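Local coordinates for protein putative secreted glycosylhydrolase (Parabacteroides distasonis ATCC 8503, PDB 3IMM) that probably acts as a sugar-directed hydrolase built on a concanavalin-like beta sandwich, and holds a sodium ion in the crystal, at residues N78-Q83 with G102-H107; S63-Y68 with I180-K185; T144-S149 with K169-L174. All blocks are in the same frame, centred on the assembly; numbering follows the deposited sequence. Where two conformers were deposited one is given.

Contact 1. Residues N78-Q83 with G102-H107. With NA (sodium ion), chain D.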
ATOM      1  N   ASN A  78     -10.612   4.405   7.013  1.00 30.50           N
ATOM      2  CA  ASN A  78     -11.066   3.064   7.386  1.00 28.84           C
ATOM      3  C   ASN A  78     -10.208   2.021   6.725  1.00 28.52           C
ATOM      4  O   ASN A  78     -10.711   1.095   6.121  1.00 27.92           O
ATOM      5  CB  ASN A  78     -12.542   2.872   7.017  1.00 28.89           C
ATOM      6  CG  ASN A  78     -13.446   3.848   7.732  1.00 27.78           C
ATOM      7  OD1 ASN A  78     -13.517   3.839   8.940  1.00 34.14           O
ATOM      8  ND2 ASN A  78     -14.112   4.700   6.991  1.00 31.15           N
ATOM      9  N   SER A  79      -8.892   2.178   6.847  1.00 29.08           N
ATOM     10  CA  SER A  79      -7.964   1.274   6.167  1.00 28.21           C
ATOM     11  C   SER A  79      -6.534   1.463   6.662  1.00 28.00           C
ATOM     12  O   SER A  79      -6.227   2.406   7.391  1.00 25.94           O
ATOM     13  CB  SER A  79      -7.998   1.469   4.632  1.00 27.67           C
ATOM     14  OG  SER A  79      -7.504   2.756   4.258  1.00 29.78           O
ATOM     15  N   VAL A  80      -5.664   0.551   6.230  1.00 25.05           N
ATOM     16  CA  VAL A  80      -4.226   0.701   6.452  1.00 27.15           C
ATOM     17  C   VAL A  80      -3.541   0.841   5.090  1.00 27.45           C
ATOM     18  O   VAL A  80      -3.886   0.112   4.125  1.00 25.87           O
ATOM     19  CB  VAL A  80      -3.687  -0.527   7.215  1.00 26.87           C
ATOM     20  CG1 VAL A  80      -2.171  -0.474   7.320  1.00 24.60           C
ATOM     21  CG2 VAL A  80      -4.413  -0.629   8.552  1.00 24.70           C
ATOM     22  N   GLU A  81      -2.601   1.784   4.993  1.00 26.99           N
ATOM     23  CA  GLU A  81      -1.878   2.036   3.751  1.00 28.97           C
ATOM     24  C   GLU A  81      -0.375   1.791   3.912  1.00 28.55           C
ATOM     25  O   GLU A  81       0.309   2.367   4.785  1.00 27.64           O
ATOM     26  CB  GLU A  81      -2.084   3.458   3.246  1.00 30.02           C
ATOM     27  CG  GLU A  81      -1.254   3.776   2.035  1.00 30.34           C
ATOM     28  CD  GLU A  81      -1.445   5.207   1.582  1.00 35.70           C
ATOM     29  OE1 GLU A  81      -1.984   6.019   2.368  1.00 33.44           O
ATOM     30  OE2 GLU A  81      -1.028   5.512   0.446  1.00 36.24           O
ATOM     31  N   ILE A  82       0.103   0.902   3.048  1.00 26.70           N
ATOM     32  CA  ILE A  82       1.506   0.637   2.880  1.00 27.04           C
ATOM     33  C   ILE A  82       1.996   1.594   1.803  1.00 28.45           C
ATOM     34  O   ILE A  82       1.584   1.521   0.656  1.00 24.35           O
ATOM     35  CB  ILE A  82       1.817  -0.807   2.470  1.00 25.07           C
ATOM     36  CG1 ILE A  82       1.351  -1.816   3.543  1.00 29.37           C
ATOM     37  CG2 ILE A  82       3.375  -0.934   2.316  1.00 22.40           C
ATOM     38  CD1 ILE A  82      -0.151  -2.060   3.666  1.00 27.02           C
ATOM     39  N   GLN A  83       2.846   2.524   2.222  1.00 28.07           N
ATOM     40  CA  GLN A  83       3.380   3.542   1.330  1.00 28.36           C
ATOM     41  C   GLN A  83       4.250   2.965   0.213  1.00 28.77           C
ATOM     42  O   GLN A  83       5.121   2.123   0.452  1.00 26.35           O
ATOM     43  CB  GLN A  83       4.247   4.490   2.153  1.00 28.08           C
ATOM     44  CG  GLN A  83       4.845   5.660   1.410  1.00 29.30           C
ATOM     45  CD  GLN A  83       3.863   6.742   1.088  1.00 32.78           C
ATOM     46  OE1 GLN A  83       2.655   6.535   1.141  1.00 33.27           O
ATOM     47  NE2 GLN A  83       4.377   7.921   0.769  1.00 29.62           N
ATOM     48  N   GLY A 102       7.544   1.487   1.672  1.00 28.17           N
ATOM     49  CA  GLY A 102       7.363   0.361   2.580  1.00 27.83           C
ATOM     50  C   GLY A 102       6.976   0.786   3.990  1.00 28.30           C
ATOM     51  O   GLY A 102       6.774  -0.049   4.832  1.00 27.88           O
ATOM     52  N   ALA A 103       6.850   2.086   4.244  1.00 26.31           N
ATOM     53  CA  ALA A 103       6.297   2.528   5.491  1.00 26.50           C
ATOM     54  C   ALA A 103       4.803   2.223   5.573  1.00 26.49           C
ATOM     55  O   ALA A 103       4.138   2.010   4.562  1.00 27.28           O
ATOM     56  CB  ALA A 103       6.527   3.994   5.681  1.00 27.77           C
ATOM     57  N   ILE A 104       4.282   2.261   6.797  1.00 24.87           N
ATOM     58  CA  ILE A 104       2.831   2.335   7.028  1.00 27.09           C
ATOM     59  C   ILE A 104       2.505   3.810   7.101  1.00 26.20           C
ATOM     60  O   ILE A 104       2.882   4.537   8.068  1.00 27.35           O
ATOM     61  CB  ILE A 104       2.370   1.572   8.300  1.00 29.10           C
ATOM     62  CG1 ILE A 104       2.970   0.181   8.335  1.00 24.10           C
ATOM     63  CG2 ILE A 104       0.805   1.481   8.374  1.00 28.00           C
ATOM     64  CD1 ILE A 104       2.522  -0.659   7.116  1.00 24.58           C
ATOM     65  N   TYR A 105       1.868   4.285   6.035  1.00 27.57           N
ATOM     66  CA  TYR A 105       1.741   5.697   5.794  1.00 27.47           C
ATOM     67  C   TYR A 105       1.088   6.355   6.987  1.00 26.83           C
ATOM     68  O   TYR A 105       0.064   5.896   7.483  1.00 29.87           O
ATOM     69  CB  TYR A 105       0.948   6.061   4.530  1.00 28.31           C
ATOM     70  CG  TYR A 105       0.791   7.541   4.439  1.00 28.11           C
ATOM     71  CD1 TYR A 105       1.855   8.322   4.034  1.00 30.01           C
ATOM     72  CD2 TYR A 105      -0.383   8.186   4.865  1.00 29.20           C
ATOM     73  CE1 TYR A 105       1.769   9.707   4.024  1.00 33.20           C
ATOM     74  CE2 TYR A 105      -0.476   9.572   4.849  1.00 31.72           C
ATOM     75  CZ  TYR A 105       0.602  10.318   4.402  1.00 31.98           C
ATOM     76  OH  TYR A 105       0.556  11.672   4.357  1.00 37.00           O
ATOM     77  N   GLY A 106       1.689   7.443   7.419  1.00 26.36           N
ATOM     78  CA  GLY A 106       1.173   8.216   8.568  1.00 27.85           C
ATOM     79  C   GLY A 106       1.353   7.633   9.951  1.00 28.28           C
ATOM     80  O   GLY A 106       0.998   8.300  10.966  1.00 29.23           O
ATOM     81  N   HIS A 107       1.967   6.440  10.022  1.00 27.84           N
ATOM     82  CA  HIS A 107       1.974   5.630  11.248  1.00 27.40           C
ATOM     83  C   HIS A 107       3.323   5.054  11.686  1.00 28.20           C
ATOM     84  O   HIS A 107       3.629   5.015  12.896  1.00 24.52           O
ATOM     85  CB  HIS A 107       0.919   4.520  11.137  1.00 27.46           C
ATOM     86  CG  HIS A 107      -0.480   5.052  11.117  1.00 25.86           C
ATOM     87  ND1 HIS A 107      -1.091   5.512   9.968  1.00 25.12           N
ATOM     88  CD2 HIS A 107      -1.364   5.253  12.124  1.00 23.93           C
ATOM     89  CE1 HIS A 107      -2.299   5.949  10.270  1.00 23.54           C
ATOM     90  NE2 HIS A 107      -2.487   5.808  11.573  1.00 25.10           N
TER
HETATM   91 NA    NA D   4       0.937   7.147  -0.434  1.00 39.63          NA
HETATM   92  O   HOH W   1      -1.814   3.475   7.070  1.00 22.12           O
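The sodium site of this beta sandwich is built partly on the edge strand 80-85, where E81 and Q83 meet Y105 of the irregular segment G102-H107. E81 OE2 binds sodium at 2.7 Å and Q83 OE1 at 2.4 Å, with S63 O and N62 OD1 as the remaining protein ligands. E81 holds CG anti to its backbone N (chi1 175°). From there its chain continues extended beside the Y105 side chain, both pointing the same way, and E81 OE1 lies 3.6 Å from Y105 CB. Q83 bends at chi2 and crosses Y105 obliquely; its OE1 comes 3.5 Å from Y105 CD1, the amide turned only 25° from the ring plane. Both ligands have further partners, E81 OE2 in Q183 NE2 and Q83 NE2 in E99 O. An alanine in place of Y105 would keep the CB contact but probably leave a gap beside Q83 OE1 and the ring-facing side of E81 OE1.

Three backbone hydrogen bonds join the segments: Y105 N donates to E81 O (2.8 Å), Q83 N to A103 O (2.7 Å) and G102 N to Q83 O, while I82 and I104 form a single beta bridge. Y105 O accepts from H107 ND1 at 2.8 Å and from a water that in turn takes the N-H of E81. Away from the ion the chemistry becomes apolar: V80 CG1 packs on I104 CG2 at 3.7 Å, and I82 CG1 lies beside I104 CD1.

Strand 80-85 thus pairs with strand 62-69 along one edge and is met by G102-H107 along the other; V80 and I82 rest on I134 and V136 of strand 133-138, respectively, whereas I104 reaches T144 and M146 of strand 141-147.

Contact 2. Residues S63-Y68 with I180-K185. With NA (sodium ion), chain D.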
ATOM      1  N   SER A  63       2.414   6.694  -3.828  1.00 29.77           N
ATOM      2  CA  SER A  63       1.235   5.836  -4.019  1.00 31.78           C
ATOM      3  C   SER A  63       1.144   4.892  -2.813  1.00 30.02           C
ATOM      4  O   SER A  63       1.743   5.150  -1.796  1.00 28.17           O
ATOM      5  CB  SER A  63       1.352   5.086  -5.349  1.00 30.94           C
ATOM      6  OG  SER A  63       0.166   4.351  -5.653  1.00 33.24           O
ATOM      7  N   GLY A  64       0.382   3.817  -2.893  1.00 32.87           N
ATOM      8  CA  GLY A  64       0.224   2.960  -1.714  1.00 31.35           C
ATOM      9  C   GLY A  64      -0.701   1.801  -1.964  1.00 31.80           C
ATOM     10  O   GLY A  64      -1.553   1.862  -2.828  1.00 31.79           O
ATOM     11  N   VAL A  65      -0.496   0.735  -1.204  1.00 31.30           N
ATOM     12  CA  VAL A  65      -1.342  -0.430  -1.230  1.00 28.01           C
ATOM     13  C   VAL A  65      -2.237  -0.299  -0.003  1.00 29.34           C
ATOM     14  O   VAL A  65      -1.742  -0.032   1.113  1.00 27.66           O
ATOM     15  CB  VAL A  65      -0.496  -1.711  -1.181  1.00 29.30           C
ATOM     16  CG1 VAL A  65      -1.392  -2.928  -1.240  1.00 29.39           C
ATOM     17  CG2 VAL A  65       0.539  -1.723  -2.371  1.00 30.19           C
ATOM     18  N   VAL A  66      -3.540  -0.479  -0.193  1.00 27.42           N
ATOM     19  CA  VAL A  66      -4.497  -0.346   0.900  1.00 26.95           C
ATOM     20  C   VAL A  66      -4.977  -1.726   1.296  1.00 25.29           C
ATOM     21  O   VAL A  66      -5.324  -2.512   0.448  1.00 26.32           O
ATOM     22  CB  VAL A  66      -5.661   0.581   0.507  1.00 27.22           C
ATOM     23  CG1 VAL A  66      -6.656   0.732   1.635  1.00 26.37           C
ATOM     24  CG2 VAL A  66      -5.092   1.963   0.120  1.00 29.16           C
ATOM     25  N   VAL A  67      -4.947  -2.028   2.584  1.00 25.27           N
ATOM     26  CA  VAL A  67      -5.432  -3.321   3.102  1.00 25.45           C
ATOM     27  C   VAL A  67      -6.441  -3.030   4.204  1.00 27.04           C
ATOM     28  O   VAL A  67      -6.559  -1.878   4.701  1.00 27.57           O
ATOM     29  CB  VAL A  67      -4.278  -4.249   3.612  1.00 25.88           C
ATOM     30  CG1 VAL A  67      -3.293  -4.567   2.459  1.00 22.37           C
ATOM     31  CG2 VAL A  67      -3.519  -3.637   4.849  1.00 24.05           C
ATOM     32  N   TYR A  68      -7.215  -4.051   4.550  1.00 27.10           N
ATOM     33  CA  TYR A  68      -8.127  -3.964   5.674  1.00 25.84           C
ATOM     34  C   TYR A  68      -9.126  -2.825   5.498  1.00 26.80           C
ATOM     35  O   TYR A  68      -9.486  -2.136   6.475  1.00 28.39           O
ATOM     36  CB  TYR A  68      -7.318  -3.744   6.982  1.00 23.42           C
ATOM     37  CG  TYR A  68      -6.392  -4.846   7.420  1.00 23.18           C
ATOM     38  CD1 TYR A  68      -6.437  -6.102   6.841  1.00 25.00           C
ATOM     39  CD2 TYR A  68      -5.515  -4.652   8.515  1.00 27.65           C
ATOM     40  CE1 TYR A  68      -5.614  -7.107   7.266  1.00 26.27           C
ATOM     41  CE2 TYR A  68      -4.702  -5.679   8.971  1.00 25.56           C
ATOM     42  CZ  TYR A  68      -4.764  -6.901   8.349  1.00 27.16           C
ATOM     43  OH  TYR A  68      -3.990  -7.946   8.771  1.00 23.38           O
ATOM     44  N   ILE A 180      -8.839  -5.007  -0.430  1.00 26.96           N
ATOM     45  CA  ILE A 180      -7.528  -4.601  -0.838  1.00 27.06           C
ATOM     46  C   ILE A 180      -7.661  -3.690  -2.064  1.00 26.41           C
ATOM     47  O   ILE A 180      -8.484  -3.925  -2.956  1.00 28.73           O
ATOM     48  CB  ILE A 180      -6.604  -5.839  -1.106  1.00 27.13           C
ATOM     49  CG1 ILE A 180      -6.456  -6.671   0.166  1.00 24.99           C
ATOM     50  CG2 ILE A 180      -5.253  -5.400  -1.578  1.00 26.36           C
ATOM     51  CD1 ILE A 180      -5.715  -8.018   0.014  1.00 22.97           C
ATOM     52  N   GLY A 181      -6.906  -2.604  -2.074  1.00 25.51           N
ATOM     53  CA  GLY A 181      -6.886  -1.728  -3.225  1.00 27.67           C
ATOM     54  C   GLY A 181      -5.544  -1.089  -3.531  1.00 28.08           C
ATOM     55  O   GLY A 181      -4.621  -1.127  -2.737  1.00 27.88           O
ATOM     56  N   LEU A 182      -5.463  -0.534  -4.733  1.00 29.28           N
ATOM     57  CA  LEU A 182      -4.359   0.305  -5.169  1.00 28.99           C
ATOM     58  C   LEU A 182      -4.918   1.676  -5.488  1.00 31.76           C
ATOM     59  O   LEU A 182      -6.060   1.823  -5.933  1.00 30.30           O
ATOM     60  CB  LEU A 182      -3.686  -0.275  -6.408  1.00 27.65           C
ATOM     61  CG  LEU A 182      -3.122  -1.683  -6.295  1.00 26.51           C
ATOM     62  CD1 LEU A 182      -2.695  -2.206  -7.672  1.00 29.01           C
ATOM     63  CD2 LEU A 182      -1.949  -1.684  -5.264  1.00 29.15           C
ATOM     64  N   GLN A 183      -4.103   2.682  -5.228  0.50 29.90           N
ATOM     65  CA  GLN A 183      -4.494   4.057  -5.466  0.50 30.71           C
ATOM     66  C   GLN A 183      -4.141   4.495  -6.873  0.50 26.98           C
ATOM     67  O   GLN A 183      -3.183   4.004  -7.469  0.50 20.20           O
ATOM     68  CB  GLN A 183      -3.846   4.954  -4.432  0.50 32.30           C
ATOM     69  CG  GLN A 183      -4.316   4.626  -3.038  0.50 36.72           C
ATOM     70  CD  GLN A 183      -3.451   5.253  -2.008  0.50 39.27           C
ATOM     71  OE1 GLN A 183      -3.399   6.478  -1.905  0.50 42.72           O
ATOM     72  NE2 GLN A 183      -2.754   4.428  -1.234  0.50 38.38           N
ATOM     73  N   GLY A 184      -4.951   5.444  -7.362  0.50 25.95           N
ATOM     74  CA  GLY A 184      -4.893   5.944  -8.725  0.50 27.88           C
ATOM     75  C   GLY A 184      -3.861   7.034  -8.887  0.50 30.50           C
ATOM     76  O   GLY A 184      -3.099   7.302  -7.989  0.50 31.25           O
ATOM     77  N   LYS A 185      -3.846   7.645 -10.061  1.00 36.25           N
ATOM     78  CA  LYS A 185      -2.917   8.713 -10.407  1.00 37.18           C
ATOM     79  C   LYS A 185      -3.420  10.073  -9.973  1.00 37.78           C
ATOM     80  O   LYS A 185      -4.497  10.490 -10.378  1.00 33.74           O
ATOM     81  CB  LYS A 185      -2.722   8.670 -11.920  1.00 36.45           C
ATOM     82  CG  LYS A 185      -1.917   9.788 -12.545  1.00 40.26           C
ATOM     83  CD  LYS A 185      -1.847   9.562 -14.083  1.00 39.94           C
ATOM     84  CE  LYS A 185      -1.203  10.719 -14.870  1.00 40.73           C
ATOM     85  NZ  LYS A 185      -1.859  12.027 -14.653  1.00 43.22           N
TER
HETATM   86 NA    NA D   4       0.937   7.147  -0.434  1.00 39.63          NA
HETATM   87  O   HOH W   2      -0.858   6.441  -7.059  1.00 36.94           O
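V66 and G181 form an antiparallel hydrogen-bonded pair joining strands 62-69 and 179-182, with V66 N reaching G181 O at 2.8 Å, almost straight at 175°, and G181 N returning to V66 O at 3.0 Å. Next to it V65 and L182 make a non-hydrogen-bonded pair whose side chains lie side by side on one face. V65 sets CG2 anti to its carbonyl carbon, and this methyl meets L182 CD2 at 3.8 Å. This face looks into the sandwich: V65 also packs on L51 and L53, and L182 on F193 and I196, all from the opposing sheet. I180 CG2 lies 3.5 Å from V66 O.

V66 points to the other face, where its CG2 lies 3.7 Å from Q183 NE2, the two side chains crossing at about a right angle. In the conformer described, Q183 has CG anti to its carbonyl carbon (chi1 -63°) and then runs extended across G64. Its NE2 passes 3.4 Å from G64 CA, an approach consistent with the lack of a side chain there; G64 N is buried with no partner in the model.

In this conformer Q183 NE2 also bonds E81 OE2, consistent with a second-shell role at the sodium ion, which S63 O binds at 2.5 Å. The strand pair therefore joins an apolar face, turned to the sandwich interior, to a polar, ion-binding end.

Contact 3. Residues T144-S149 with K169-L174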
ATOM      1  N   THR A 144       9.586  -3.154   7.454  1.00 27.52           N
ATOM      2  CA  THR A 144       8.543  -2.610   8.320  1.00 26.81           C
ATOM      3  C   THR A 144       7.823  -3.743   8.985  1.00 26.68           C
ATOM      4  O   THR A 144       7.486  -4.740   8.344  1.00 24.11           O
ATOM      5  CB  THR A 144       7.550  -1.726   7.498  1.00 23.98           C
ATOM      6  OG1 THR A 144       8.316  -0.756   6.776  1.00 27.37           O
ATOM      7  CG2 THR A 144       6.495  -1.035   8.385  1.00 24.30           C
ATOM      8  N   GLU A 145       7.599  -3.582  10.283  1.00 26.59           N
ATOM      9  CA  GLU A 145       6.872  -4.564  11.104  1.00 27.76           C
ATOM     10  C   GLU A 145       6.030  -3.795  12.093  1.00 29.72           C
ATOM     11  O   GLU A 145       6.554  -3.189  13.028  1.00 29.96           O
ATOM     12  CB  GLU A 145       7.820  -5.462  11.890  1.00 29.52           C
ATOM     13  CG  GLU A 145       8.067  -6.763  11.245  1.00 33.29           C
ATOM     14  CD  GLU A 145       8.907  -7.672  12.075  1.00 35.69           C
ATOM     15  OE1 GLU A 145      10.091  -7.375  12.253  1.00 35.95           O
ATOM     16  OE2 GLU A 145       8.363  -8.673  12.555  1.00 41.04           O
HETATM   17  N   MSE A 146       4.725  -3.827  11.887  1.00 28.00           N
HETATM   18  CA  MSE A 146       3.802  -3.104  12.715  1.00 27.26           C
HETATM   19  C   MSE A 146       3.012  -4.090  13.536  1.00 27.51           C
HETATM   20  O   MSE A 146       2.436  -5.030  12.998  1.00 26.38           O
HETATM   21  CB  MSE A 146       2.798  -2.347  11.844  1.00 26.67           C
HETATM   22  CG  MSE A 146       1.656  -1.751  12.665  1.00 29.08           C
HETATM   23 SE   MSE A 146       0.607  -0.441  11.693  0.75 33.04          SE
HETATM   24  CE  MSE A 146       1.576   1.108  12.004  1.00 33.42           C
ATOM     25  N   ASP A 147       2.918  -3.824  14.827  1.00 25.64           N
ATOM     26  CA  ASP A 147       1.842  -4.402  15.674  1.00 28.16           C
ATOM     27  C   ASP A 147       0.825  -3.305  15.989  1.00 26.14           C
ATOM     28  O   ASP A 147       1.031  -2.511  16.876  1.00 26.66           O
ATOM     29  CB  ASP A 147       2.421  -4.991  16.971  1.00 26.69           C
ATOM     30  CG  ASP A 147       1.346  -5.630  17.883  1.00 30.66           C
ATOM     31  OD1 ASP A 147       0.120  -5.408  17.721  1.00 27.64           O
ATOM     32  OD2 ASP A 147       1.766  -6.311  18.827  1.00 35.04           O
HETATM   33  N   MSE A 148      -0.314  -3.353  15.309  1.00 26.29           N
HETATM   34  CA  MSE A 148      -1.381  -2.357  15.400  1.00 27.16           C
HETATM   35  C   MSE A 148      -1.923  -2.128  16.803  1.00 28.79           C
HETATM   36  O   MSE A 148      -2.504  -1.067  17.068  1.00 30.22           O
HETATM   37  CB  MSE A 148      -2.546  -2.723  14.443  1.00 29.50           C
HETATM   38  CG  MSE A 148      -2.133  -2.781  13.010  1.00 26.31           C
HETATM   39 SE   MSE A 148      -3.459  -3.483  11.857  0.75 27.91          SE
HETATM   40  CE  MSE A 148      -4.767  -2.039  11.942  1.00 28.51           C
ATOM     41  N   SER A 149      -1.713  -3.086  17.706  1.00 28.79           N
ATOM     42  CA  SER A 149      -2.206  -2.964  19.083  1.00 28.03           C
ATOM     43  C   SER A 149      -1.491  -1.860  19.831  1.00 27.18           C
ATOM     44  O   SER A 149      -2.056  -1.340  20.770  1.00 27.27           O
ATOM     45  CB  SER A 149      -2.129  -4.287  19.863  1.00 28.29           C
ATOM     46  OG  SER A 149      -0.812  -4.699  20.019  1.00 28.02           O
ATOM     47  N   LYS A 169      -8.612   7.396  13.252  1.00 28.88           N
ATOM     48  CA  LYS A 169      -9.090   6.186  13.926  1.00 32.38           C
ATOM     49  C   LYS A 169      -7.901   5.393  14.444  1.00 31.16           C
ATOM     50  O   LYS A 169      -7.042   5.015  13.639  1.00 32.06           O
ATOM     51  CB  LYS A 169      -9.923   5.330  12.972  1.00 32.45           C
ATOM     52  CG  LYS A 169     -11.108   6.087  12.403  1.00 35.98           C
ATOM     53  CD  LYS A 169     -12.236   5.147  12.079  1.00 39.67           C
ATOM     54  CE  LYS A 169     -13.413   5.878  11.427  1.00 41.13           C
ATOM     55  NZ  LYS A 169     -14.516   4.920  11.114  1.00 42.24           N
ATOM     56  N   PRO A 170      -7.837   5.157  15.782  1.00 30.49           N
ATOM     57  CA  PRO A 170      -6.703   4.426  16.369  1.00 30.15           C
ATOM     58  C   PRO A 170      -6.532   3.062  15.702  1.00 29.50           C
ATOM     59  O   PRO A 170      -7.494   2.293  15.606  1.00 28.88           O
ATOM     60  CB  PRO A 170      -7.103   4.267  17.838  1.00 29.51           C
ATOM     61  CG  PRO A 170      -8.047   5.349  18.107  1.00 30.63           C
ATOM     62  CD  PRO A 170      -8.812   5.542  16.812  1.00 30.62           C
ATOM     63  N   PHE A 171      -5.328   2.763  15.230  1.00 28.81           N
ATOM     64  CA  PHE A 171      -5.100   1.472  14.563  1.00 28.27           C
ATOM     65  C   PHE A 171      -5.288   0.273  15.480  1.00 27.42           C
ATOM     66  O   PHE A 171      -5.604  -0.802  14.996  1.00 28.53           O
ATOM     67  CB  PHE A 171      -3.731   1.446  13.847  1.00 30.16           C
ATOM     68  CG  PHE A 171      -3.755   2.034  12.429  1.00 26.23           C
ATOM     69  CD1 PHE A 171      -4.762   2.892  12.013  1.00 29.52           C
ATOM     70  CD2 PHE A 171      -2.720   1.762  11.542  1.00 29.78           C
ATOM     71  CE1 PHE A 171      -4.768   3.441  10.705  1.00 30.16           C
ATOM     72  CE2 PHE A 171      -2.731   2.292  10.257  1.00 29.17           C
ATOM     73  CZ  PHE A 171      -3.746   3.141   9.845  1.00 30.83           C
ATOM     74  N   ALA A 172      -5.136   0.454  16.800  1.00 26.82           N
ATOM     75  CA  ALA A 172      -5.415  -0.599  17.762  1.00 27.19           C
ATOM     76  C   ALA A 172      -6.855  -1.097  17.744  1.00 27.49           C
ATOM     77  O   ALA A 172      -7.115  -2.212  18.183  1.00 26.77           O
ATOM     78  CB  ALA A 172      -5.026  -0.178  19.181  1.00 26.59           C
ATOM     79  N   GLU A 173      -7.778  -0.296  17.226  0.50 30.40           N
ATOM     80  CA  GLU A 173      -9.192  -0.677  17.217  0.50 31.38           C
ATOM     81  C   GLU A 173      -9.694  -0.883  15.780  0.50 31.01           C
ATOM     82  O   GLU A 173     -10.886  -1.106  15.555  0.50 32.34           O
ATOM     83  CB  GLU A 173     -10.042   0.367  17.952  0.50 32.84           C
ATOM     84  CG  GLU A 173      -9.317   1.230  18.999  0.50 35.58           C
ATOM     85  CD  GLU A 173      -8.978   0.523  20.311  0.50 38.70           C
ATOM     86  OE1 GLU A 173      -9.451  -0.611  20.550  0.50 38.53           O
ATOM     87  OE2 GLU A 173      -8.219   1.124  21.112  0.50 40.32           O
ATOM     88  N   LEU A 174      -8.785  -0.805  14.807  1.00 31.16           N
ATOM     89  CA  LEU A 174      -9.125  -1.070  13.419  1.00 30.47           C
ATOM     90  C   LEU A 174      -9.335  -2.589  13.209  1.00 30.33           C
ATOM     91  O   LEU A 174      -8.569  -3.415  13.759  1.00 27.29           O
ATOM     92  CB  LEU A 174      -8.032  -0.507  12.495  1.00 31.56           C
ATOM     93  CG  LEU A 174      -8.452   0.558  11.473  1.00 32.43           C
ATOM     94  CD1 LEU A 174      -9.185   1.699  12.064  1.00 32.12           C
ATOM     95  CD2 LEU A 174      -7.260   1.013  10.713  1.00 32.04           C
TER
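M148-S149 and F171-E173 are two short 3-10 segments brought together with the CA atoms of S149 and A172 4.2 Å apart, and M148 O lies against A172 CA at 3.0 Å. A172 CB faces two carbonyl oxygens: A172 CB to S149 O is 3.6 Å, and M148 O touches it too. M148, a selenomethionine like M146, buries the most surface here. Its chain bends at chi3 (69°), which lays M148 CE 3.6 Å from L174 CB and 3.4 Å from F171 O.

The first segment leaves the edge strand 141-147 through an Asx turn: D147 OD1 accepts from S149 N at 3.0 Å and from S149 OG at 2.6 Å, both on the same face of the carboxylate. The two bonds grip OD1, and the one from the backbone N-H closes the turn.

M146, still on the strand, reaches F171 in a Met-aromatic contact. M146 SE lies in the ring plane at the edge, 4.0 Å from F171 CD2 and 90° off the ring normal, and the two side chains cross at about a right angle. The F171 ring also stacks with that of H107 and touches W151, while F171, L174 and M148 all pack on V80 of strand 80-85.

Overall arrangement
Contacts 1 and 2 lie near the centre of the chain and hold neighbouring strands of one five-stranded sheet, 80-85 and 62-69; both supply ligands to the same sodium ion. Contact 3, its centre about 15 Å from the centre of the chain, lies at the end of an outermost strand of the opposing six-stranded sheet, and is still largely buried. The chemistry follows the position: contact 2 is a regular strand ladder, contact 1 replaces a further strand with an irregular segment bonded through its backbone, and contact 3 relies on packing alone between its segments. Contact 1 joins contact 2 through the I82–V65 backbone bond and contact 3 through N78 with K169, while Y68 of contact 2 packs directly on M148 of contact 3.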